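Ricin B lectin (Clostridium thermocellum, PDB 3VSF) acts as an exo-beta-1,3-galactanase, pairing a family 43 glycoside hydrolase domain with a ricin-type lectin module that binds galactose. Local coordinates at residues Q233-C238 and S251-W256; S184-V189 and R286-F291; G307-G312 and Q322-P327. All coordinates share one frame; numbering follows the deposited sequence.

Contact 1: Q233-C238 and S251-W256; sequences QREAPC and SGCTGW
E235 and S251 sit opposite each other at one end of a blade of the family 43 beta-propeller, where strand 246-251 finishes beside the turn that leads into strand 237-241. They form an antiparallel hydrogen-bonded pair, E235 N giving to S251 O at 2.9 Å and S251 N to E235 O at 2.8 Å. Both side chains rise from the same face of this pair, alongside each other, with E235 CB 3.6 Å from S251 OG. The glutamate chain bends at chi2 (-53°), and its CG lies 3.7 Å from C253 CB, an aliphatic contact. A236 adds its methyl group next to S251 OG, a hydroxyl that gives a hydrogen bond to G252 O and is also bonded to Q288 of the next blade.

R234 shows a different orientation. Its chain curls through bends at chi2 and chi3 until one face of the guanidinium lies over the S251-G252 peptide, offset toward its rim, with S251 C 3.0 Å above the plane. NE is hydrogen-bonded to T250 OG1, and NH2 makes a weak bond to Q260 O. R234 thus covers the backbone at the end of strand 246-251.

Farther out, Q233 runs extended beyond CG, which is anti to the backbone N (chi1 -165°), and its amide reaches C253. There NE2 donates to C253 SG over 3.3 Å, the sulfur tilted 18° from the amide plane.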
loop_
_atom_site.group_PDB
_atom_site.type_symbol
_atom_site.label_atom_id
_atom_site.label_comp_id
_atom_site.label_asym_id
_atom_site.label_seq_id
_atom_site.Cartn_x
_atom_site.Cartn_y
_atom_site.Cartn_z
ATOM N N GLN A 233 7.499 7.120 -17.448
ATOM C CA GLN A 233 6.869 8.153 -16.629
ATOM C C GLN A 233 6.293 7.611 -15.320
ATOM O O GLN A 233 5.102 7.763 -15.046
ATOM C CB GLN A 233 5.779 8.860 -17.440
ATOM C CG GLN A 233 5.295 10.176 -16.857
ATOM C CD GLN A 233 4.352 10.908 -17.795
ATOM O OE1 GLN A 233 4.147 10.491 -18.935
ATOM N NE2 GLN A 233 3.775 12.004 -17.319
ATOM N N ARG A 234 7.143 6.983 -14.513
ATOM C CA ARG A 234 6.722 6.461 -13.217
ATOM C C ARG A 234 7.041 7.455 -12.103
ATOM O O ARG A 234 8.097 8.086 -12.107
ATOM C CB ARG A 234 7.390 5.115 -12.933
ATOM C CG ARG A 234 7.147 4.062 -14.004
ATOM C CD ARG A 234 5.665 3.909 -14.303
ATOM N NE ARG A 234 4.906 3.513 -13.122
ATOM C CZ ARG A 234 3.585 3.363 -13.100
ATOM N NH1 ARG A 234 2.873 3.580 -14.197
ATOM N NH2 ARG A 234 2.976 2.998 -11.981
ATOM N N GLU A 235 6.123 7.589 -11.149
ATOM C CA GLU A 235 6.283 8.552 -10.063
ATOM C C GLU A 235 6.197 7.892 -8.690
ATOM O O GLU A 235 6.085 6.673 -8.583
ATOM C CB GLU A 235 5.228 9.656 -10.173
ATOM C CG GLU A 235 5.135 10.278 -11.554
ATOM C CD GLU A 235 6.477 10.755 -12.066
ATOM O OE1 GLU A 235 7.217 11.398 -11.293
ATOM O OE2 GLU A 235 6.798 10.476 -13.241
ATOM N N ALA A 236 6.251 8.716 -7.646
ATOM C CA ALA A 236 6.167 8.246 -6.264
ATOM C C ALA A 236 6.859 6.902 -6.047
ATOM O O ALA A 236 6.242 5.955 -5.559
ATOM C CB ALA A 236 4.715 8.171 -5.821
ATOM N N PRO A 237 8.152 6.817 -6.395
ATOM C CA PRO A 237 8.872 5.543 -6.308
ATOM C C PRO A 237 9.172 5.132 -4.870
ATOM O O PRO A 237 9.431 5.984 -4.019
ATOM C CB PRO A 237 10.174 5.836 -7.054
ATOM C CG PRO A 237 10.393 7.290 -6.849
ATOM C CD PRO A 237 9.024 7.914 -6.848
ATOM N N CYS A 238 9.131 3.829 -4.613
ATOM C CA CYS A 238 9.489 3.278 -3.312
ATOM C C CYS A 238 10.467 2.127 -3.508
ATOM O O CYS A 238 10.152 1.145 -4.179
ATOM C CB CYS A 238 8.244 2.784 -2.571
ATOM S SG CYS A 238 7.015 4.063 -2.219
ATOM N N SER A 251 4.070 4.787 -9.090
ATOM C CA SER A 251 2.719 5.196 -9.451
ATOM C C SER A 251 2.733 5.812 -10.841
ATOM O O SER A 251 3.775 5.872 -11.493
ATOM C CB SER A 251 2.170 6.204 -8.440
ATOM O OG SER A 251 2.803 7.463 -8.578
ATOM N N GLY A 252 1.570 6.263 -11.296
ATOM C CA GLY A 252 1.468 6.934 -12.576
ATOM C C GLY A 252 1.574 8.435 -12.401
ATOM O O GLY A 252 1.615 8.935 -11.276
ATOM N N CYS A 253 1.620 9.158 -13.514
ATOM C CA CYS A 253 1.703 10.611 -13.471
ATOM C C CYS A 253 0.379 11.239 -13.893
ATOM O O CYS A 253 0.162 11.522 -15.072
ATOM C CB CYS A 253 2.839 11.110 -14.363
ATOM S SG CYS A 253 3.216 12.868 -14.175
ATOM N N THR A 254 -0.506 11.446 -12.924
ATOM C CA THR A 254 -1.816 12.030 -13.191
ATOM C C THR A 254 -2.221 13.018 -12.100
ATOM O O THR A 254 -3.393 13.109 -11.737
ATOM C CB THR A 254 -2.905 10.946 -13.315
ATOM O OG1 THR A 254 -2.890 10.114 -12.151
ATOM C CG2 THR A 254 -2.666 10.088 -14.548
ATOM N N GLY A 255 -1.243 13.757 -11.584
ATOM C CA GLY A 255 -1.498 14.760 -10.566
ATOM C C GLY A 255 -2.158 14.191 -9.325
ATOM O O GLY A 255 -1.718 13.172 -8.789
ATOM N N TRP A 256 -3.217 14.852 -8.864
ATOM C CA TRP A 256 -3.940 14.405 -7.679
ATOM C C TRP A 256 -4.653 13.078 -7.920
ATOM O O TRP A 256 -4.717 12.229 -7.031
ATOM C CB TRP A 256 -4.960 15.455 -7.229
ATOM C CG TRP A 256 -4.365 16.746 -6.747
ATOM C CD1 TRP A 256 -4.782 18.007 -7.062
ATOM C CD2 TRP A 256 -3.249 16.904 -5.860
ATOM N NE1 TRP A 256 -3.997 18.939 -6.429
ATOM C CE2 TRP A 256 -3.048 18.288 -5.686
ATOM C CE3 TRP A 256 -2.401 16.012 -5.199
ATOM C CZ2 TRP A 256 -2.034 18.799 -4.878
ATOM C CZ3 TRP A 256 -1.395 16.521 -4.398
ATOM C CH2 TRP A 256 -1.220 17.901 -4.244
#

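Contact 2: S184-V189 and R286-F291; sequences SRDCNV and RSQPTF
N188 meets F291 and T290 where the first strands of two beta-propeller blades approach each other. Strands 187-189 and 288-291 run roughly in the same direction, 35° apart; their axes are 8.4 Å from each other, too far for backbone pairing, and side chains make the contact.

The aromatic part is an edge approach. F291 has CG anti to its backbone N (chi1 -163°), which brings CD1 and CE1 up to N188 OD1. That oxygen lies near the ring plane, 3.2 Å from CD1, while the amide and ring planes are 36° apart; V189 O comes to the same edge, less closely.

Among polar contacts, N188 ND2 stands 3.3 Å from T290 O and is hydrogen-bonded to P237 O of the blade in between. D186 and Q288 face each other more loosely, D186 OD2 to Q288 NE2 at 4.2 Å. The aspartate has a salt bridge to R119, while Q288 OE1 is bonded to W310 NE1 and its NE2 to S251 OG.

Backbone shape contributes too, for T290 and F291 form a classic beta bulge against M306. Within the other strand, V189 N donates to a lone pair of N188 OD1 at 2.8 Å, in the carbonyl plane.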
loop_
_atom_site.group_PDB
_atom_site.type_symbol
_atom_site.label_atom_id
_atom_site.label_comp_id
_atom_site.label_asym_id
_atom_site.label_seq_id
_atom_site.Cartn_x
_atom_site.Cartn_y
_atom_site.Cartn_z
ATOM N N SER A 184 14.938 16.603 -10.558
ATOM C CA SER A 184 14.670 15.732 -9.420
ATOM C C SER A 184 13.401 16.150 -8.687
ATOM O O SER A 184 13.418 17.082 -7.881
ATOM C CB SER A 184 15.858 15.734 -8.455
ATOM O OG SER A 184 15.574 14.981 -7.290
ATOM N N ARG A 185 12.302 15.458 -8.971
ATOM C CA ARG A 185 11.031 15.743 -8.312
ATOM C C ARG A 185 10.691 14.682 -7.267
ATOM O O ARG A 185 11.359 14.587 -6.237
ATOM C CB ARG A 185 9.905 15.881 -9.340
ATOM C CG ARG A 185 10.058 17.089 -10.252
ATOM C CD ARG A 185 8.724 17.515 -10.843
ATOM N NE ARG A 185 8.805 18.821 -11.490
ATOM C CZ ARG A 185 8.909 19.004 -12.801
ATOM N NH1 ARG A 185 8.942 17.959 -13.618
ATOM N NH2 ARG A 185 8.977 20.231 -13.299
ATOM N N ASP A 186 9.650 13.896 -7.526
ATOM C CA ASP A 186 9.261 12.826 -6.611
ATOM C C ASP A 186 10.459 11.937 -6.306
ATOM O O ASP A 186 11.121 11.442 -7.218
ATOM C CB ASP A 186 8.113 12.000 -7.196
ATOM C CG ASP A 186 6.800 12.758 -7.213
ATOM O OD1 ASP A 186 6.833 14.007 -7.233
ATOM O OD2 ASP A 186 5.734 12.104 -7.205
ATOM N N CYS A 187 10.736 11.737 -5.021
ATOM C CA CYS A 187 11.951 11.044 -4.611
ATOM C C CYS A 187 11.722 10.051 -3.475
ATOM O O CYS A 187 10.615 9.928 -2.951
ATOM C CB CYS A 187 13.009 12.059 -4.183
ATOM S SG CYS A 187 12.530 13.036 -2.742
ATOM N N ASN A 188 12.789 9.350 -3.101
ATOM C CA ASN A 188 12.758 8.405 -1.992
ATOM C C ASN A 188 14.164 7.895 -1.683
ATOM O O ASN A 188 15.046 7.941 -2.539
ATOM C CB ASN A 188 11.826 7.235 -2.307
ATOM C CG ASN A 188 11.160 6.670 -1.068
ATOM O OD1 ASN A 188 11.715 6.727 0.029
ATOM N ND2 ASN A 188 9.960 6.127 -1.236
ATOM N N VAL A 189 14.370 7.414 -0.461
ATOM C CA VAL A 189 15.686 6.937 -0.044
ATOM C C VAL A 189 15.686 5.445 0.269
ATOM O O VAL A 189 14.647 4.865 0.589
ATOM C CB VAL A 189 16.201 7.705 1.187
ATOM C CG1 VAL A 189 16.348 9.184 0.865
ATOM C CG2 VAL A 189 15.267 7.502 2.369
ATOM N N ARG A 286 -7.721 4.491 -4.178
ATOM C CA ARG A 286 -7.804 5.932 -3.963
ATOM C C ARG A 286 -6.644 6.459 -3.125
ATOM O O ARG A 286 -6.852 7.135 -2.117
ATOM C CB ARG A 286 -9.138 6.316 -3.318
ATOM C CG ARG A 286 -10.340 6.149 -4.233
ATOM C CD ARG A 286 -11.458 7.102 -3.845
ATOM N NE ARG A 286 -12.011 6.807 -2.525
ATOM C CZ ARG A 286 -12.658 7.692 -1.775
ATOM N NH1 ARG A 286 -12.824 8.936 -2.207
ATOM N NH2 ARG A 286 -13.132 7.339 -0.587
ATOM N N SER A 287 -5.423 6.148 -3.547
ATOM C CA SER A 287 -4.237 6.629 -2.853
ATOM C C SER A 287 -3.021 6.621 -3.770
ATOM O O SER A 287 -3.061 6.072 -4.871
ATOM C CB SER A 287 -3.951 5.772 -1.618
ATOM O OG SER A 287 -3.315 4.559 -1.980
ATOM N N GLN A 288 -1.942 7.241 -3.306
ATOM C CA GLN A 288 -0.678 7.223 -4.025
ATOM C C GLN A 288 0.422 6.746 -3.086
ATOM O O GLN A 288 0.560 7.260 -1.976
ATOM C CB GLN A 288 -0.345 8.612 -4.568
ATOM C CG GLN A 288 0.864 8.647 -5.488
ATOM C CD GLN A 288 1.189 10.046 -5.974
ATOM O OE1 GLN A 288 0.697 11.035 -5.430
ATOM N NE2 GLN A 288 2.019 10.136 -7.007
ATOM N N PRO A 289 1.207 5.750 -3.525
ATOM C CA PRO A 289 2.279 5.190 -2.696
ATOM C C PRO A 289 3.266 6.265 -2.260
ATOM O O PRO A 289 3.589 7.156 -3.045
ATOM C CB PRO A 289 2.965 4.190 -3.635
ATOM C CG PRO A 289 2.565 4.609 -5.014
ATOM C CD PRO A 289 1.180 5.155 -4.871
ATOM N N THR A 290 3.732 6.185 -1.018
ATOM C CA THR A 290 4.672 7.171 -0.504
ATOM C C THR A 290 5.906 6.519 0.113
ATOM O O THR A 290 7.010 7.050 0.007
ATOM C CB THR A 290 4.009 8.116 0.522
ATOM O OG1 THR A 290 4.903 9.192 0.835
ATOM C CG2 THR A 290 3.655 7.367 1.797
ATOM N N PHE A 291 5.719 5.367 0.749
ATOM C CA PHE A 291 6.834 4.672 1.386
ATOM C C PHE A 291 6.467 3.264 1.851
ATOM O O PHE A 291 5.313 2.985 2.171
ATOM C CB PHE A 291 7.364 5.492 2.564
ATOM C CG PHE A 291 8.726 5.073 3.023
ATOM C CD1 PHE A 291 9.843 5.347 2.252
ATOM C CD2 PHE A 291 8.894 4.408 4.225
ATOM C CE1 PHE A 291 11.101 4.964 2.670
ATOM C CE2 PHE A 291 10.149 4.026 4.646
ATOM C CZ PHE A 291 11.255 4.302 3.869
#

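Contact 3: G307-G312 and Q322-P327; sequences GDRWAG and QYVWLP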
loop_
_atom_site.group_PDB
_atom_site.type_symbol
_atom_site.label_atom_id
_atom_site.label_comp_id
_atom_site.label_asym_id
_atom_site.label_seq_id
_atom_site.Cartn_x
_atom_site.Cartn_y
_atom_site.Cartn_z
ATOM N N GLY A 307 0.402 5.273 1.958
ATOM C CA GLY A 307 -0.095 6.030 0.828
ATOM C C GLY A 307 -0.746 7.329 1.252
ATOM O O GLY A 307 -0.941 7.581 2.441
ATOM N N ASP A 308 -1.080 8.158 0.271
ATOM C CA ASP A 308 -1.756 9.418 0.537
ATOM C C ASP A 308 -3.019 9.546 -0.302
ATOM O O ASP A 308 -2.981 9.418 -1.526
ATOM C CB ASP A 308 -0.827 10.605 0.264
ATOM C CG ASP A 308 0.204 10.805 1.360
ATOM O OD1 ASP A 308 -0.141 11.418 2.393
ATOM O OD2 ASP A 308 1.356 10.356 1.188
ATOM N N ARG A 309 -4.142 9.787 0.365
ATOM C CA ARG A 309 -5.379 10.099 -0.330
ATOM C C ARG A 309 -5.487 11.611 -0.457
ATOM O O ARG A 309 -6.166 12.268 0.334
ATOM C CB ARG A 309 -6.585 9.525 0.415
ATOM C CG ARG A 309 -7.918 9.787 -0.267
ATOM C CD ARG A 309 -9.012 8.905 0.306
ATOM N NE ARG A 309 -8.748 7.491 0.058
ATOM C CZ ARG A 309 -9.545 6.501 0.445
ATOM N NH1 ARG A 309 -10.665 6.768 1.104
ATOM N NH2 ARG A 309 -9.221 5.244 0.174
ATOM N N TRP A 310 -4.798 12.157 -1.453
ATOM C CA TRP A 310 -4.717 13.600 -1.638
ATOM C C TRP A 310 -6.093 14.249 -1.756
ATOM O O TRP A 310 -6.891 13.888 -2.622
ATOM C CB TRP A 310 -3.866 13.935 -2.864
ATOM C CG TRP A 310 -2.462 13.421 -2.770
ATOM C CD1 TRP A 310 -1.912 12.401 -3.490
ATOM C CD2 TRP A 310 -1.431 13.898 -1.897
ATOM N NE1 TRP A 310 -0.600 12.216 -3.123
ATOM C CE2 TRP A 310 -0.281 13.122 -2.147
ATOM C CE3 TRP A 310 -1.367 14.907 -0.932
ATOM C CZ2 TRP A 310 0.918 13.325 -1.464
ATOM C CZ3 TRP A 310 -0.177 15.105 -0.256
ATOM C CH2 TRP A 310 0.949 14.318 -0.526
ATOM N N ALA A 311 -6.358 15.211 -0.879
ATOM C CA ALA A 311 -7.631 15.920 -0.873
ATOM C C ALA A 311 -7.831 16.703 -2.165
ATOM O O ALA A 311 -8.943 17.131 -2.476
ATOM C CB ALA A 311 -7.716 16.847 0.331
ATOM N N GLY A 312 -6.750 16.886 -2.915
ATOM C CA GLY A 312 -6.809 17.598 -4.178
ATOM C C GLY A 312 -7.747 16.934 -5.166
ATOM O O GLY A 312 -8.201 17.561 -6.124
ATOM N N GLN A 322 -5.953 12.465 3.523
ATOM C CA GLN A 322 -6.046 11.327 4.431
ATOM C C GLN A 322 -4.979 10.285 4.108
ATOM O O GLN A 322 -4.307 10.373 3.080
ATOM C CB GLN A 322 -7.444 10.713 4.363
ATOM C CG GLN A 322 -8.542 11.643 4.860
ATOM C CD GLN A 322 -9.879 11.392 4.190
ATOM O OE1 GLN A 322 -9.945 10.814 3.105
ATOM N NE2 GLN A 322 -10.955 11.831 4.833
ATOM N N TYR A 323 -4.821 9.301 4.989
ATOM C CA TYR A 323 -3.787 8.287 4.813
ATOM C C TYR A 323 -4.375 6.900 4.573
ATOM O O TYR A 323 -5.478 6.592 5.027
ATOM C CB TYR A 323 -2.852 8.257 6.024
ATOM C CG TYR A 323 -2.351 9.620 6.437
ATOM C CD1 TYR A 323 -1.333 10.250 5.732
ATOM C CD2 TYR A 323 -2.895 10.280 7.531
ATOM C CE1 TYR A 323 -0.872 11.499 6.105
ATOM C CE2 TYR A 323 -2.441 11.527 7.911
ATOM C CZ TYR A 323 -1.430 12.132 7.195
ATOM O OH TYR A 323 -0.976 13.374 7.571
ATOM N N VAL A 324 -3.627 6.069 3.855
ATOM C CA VAL A 324 -4.043 4.702 3.574
ATOM C C VAL A 324 -2.893 3.733 3.824
ATOM O O VAL A 324 -1.923 3.699 3.067
ATOM C CB VAL A 324 -4.526 4.547 2.118
ATOM C CG1 VAL A 324 -4.732 3.079 1.778
ATOM C CG2 VAL A 324 -5.804 5.339 1.893
ATOM N N TRP A 325 -3.002 2.952 4.892
ATOM C CA TRP A 325 -1.979 1.963 5.218
ATOM C C TRP A 325 -2.479 0.545 4.971
ATOM O O TRP A 325 -3.566 0.171 5.415
ATOM C CB TRP A 325 -1.516 2.115 6.669
ATOM C CG TRP A 325 -0.706 3.352 6.914
ATOM C CD1 TRP A 325 -0.490 4.377 6.039
ATOM C CD2 TRP A 325 0.003 3.690 8.112
ATOM N NE1 TRP A 325 0.306 5.334 6.620
ATOM C CE2 TRP A 325 0.623 4.936 7.892
ATOM C CE3 TRP A 325 0.172 3.060 9.349
ATOM C CZ2 TRP A 325 1.399 5.565 8.863
ATOM C CZ3 TRP A 325 0.942 3.686 10.312
ATOM C CH2 TRP A 325 1.546 4.926 10.064
ATOM N N LEU A 326 -1.678 -0.238 4.257
ATOM C CA LEU A 326 -2.035 -1.608 3.926
ATOM C C LEU A 326 -0.805 -2.500 4.016
ATOM O O LEU A 326 0.321 -2.022 3.890
ATOM C CB LEU A 326 -2.620 -1.679 2.514
ATOM C CG LEU A 326 -3.825 -0.785 2.220
ATOM C CD1 LEU A 326 -4.118 -0.762 0.733
ATOM C CD2 LEU A 326 -5.045 -1.245 3.003
ATOM N N PRO A 327 -1.014 -3.804 4.243
ATOM C CA PRO A 327 0.103 -4.749 4.265
ATOM C C PRO A 327 0.536 -5.127 2.853
ATOM O O PRO A 327 -0.312 -5.367 1.995
ATOM C CB PRO A 327 -0.493 -5.967 4.973
ATOM C CG PRO A 327 -1.941 -5.910 4.635
ATOM C CD PRO A 327 -2.295 -4.449 4.584
#
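R309 and Q322 pair across two antiparallel strands, and the arginine can be followed outward atom by atom. From its backbone, R309 N donates to Q322 O at 2.8 Å, and Q322 N returns a longer bond to R309 O. CB lies 3.6 Å from that same Q322 O. With CG anti to the backbone N (chi1 -179°), the chain crosses the glutamine side chain at a slant: CG is near Q322 OE1, and CD is nearer, at 3.5 Å. A bend at chi3 then swings the guanidinium toward V324, the next residue on this face of the sheet. NE and CZ pass its CG2 methyl, which NH2 approaches to 3.8 Å. The charged end is held by backbone oxygens just before strand 288-296, NE by R286 O and NH2 by Y285 O.

On the other face, D308 and Y323 lie side by side and point the same way, carboxylate and ring planes 64° apart, with D308 OD1 3.7 Å from Y323 CD1. The tyrosine hydroxyl is hydrogen-bonded to I56 O and A58 N. Toward G307 the strand bonds to V324 become weak. Antiparallel pairing with side chains on both faces here joins the second and third strands of a four-stranded propeller blade, the architecture of glycoside hydrolase family 43.

Overall arrangement
The three contacts lie in one beta-propeller, within and between its blades. Contact 3 is buried and joins neighbouring strands within a blade; contact 1, partly buried, also stays within one blade, but at a strand end, where arginine and cysteine side chains supplement a single backbone pair and the following loop is exposed. Contact 2, partly buried as well, has no strand pairing and connects separate blades through an amide and a ring edge. Contacts 2 and 3 reach the same sheet, in which strands 288-296 and 301-309 are neighbours, and polar bonds tie contact 2 to both others. Between contacts 1 and 3 the link is aromatic, W256 against W310.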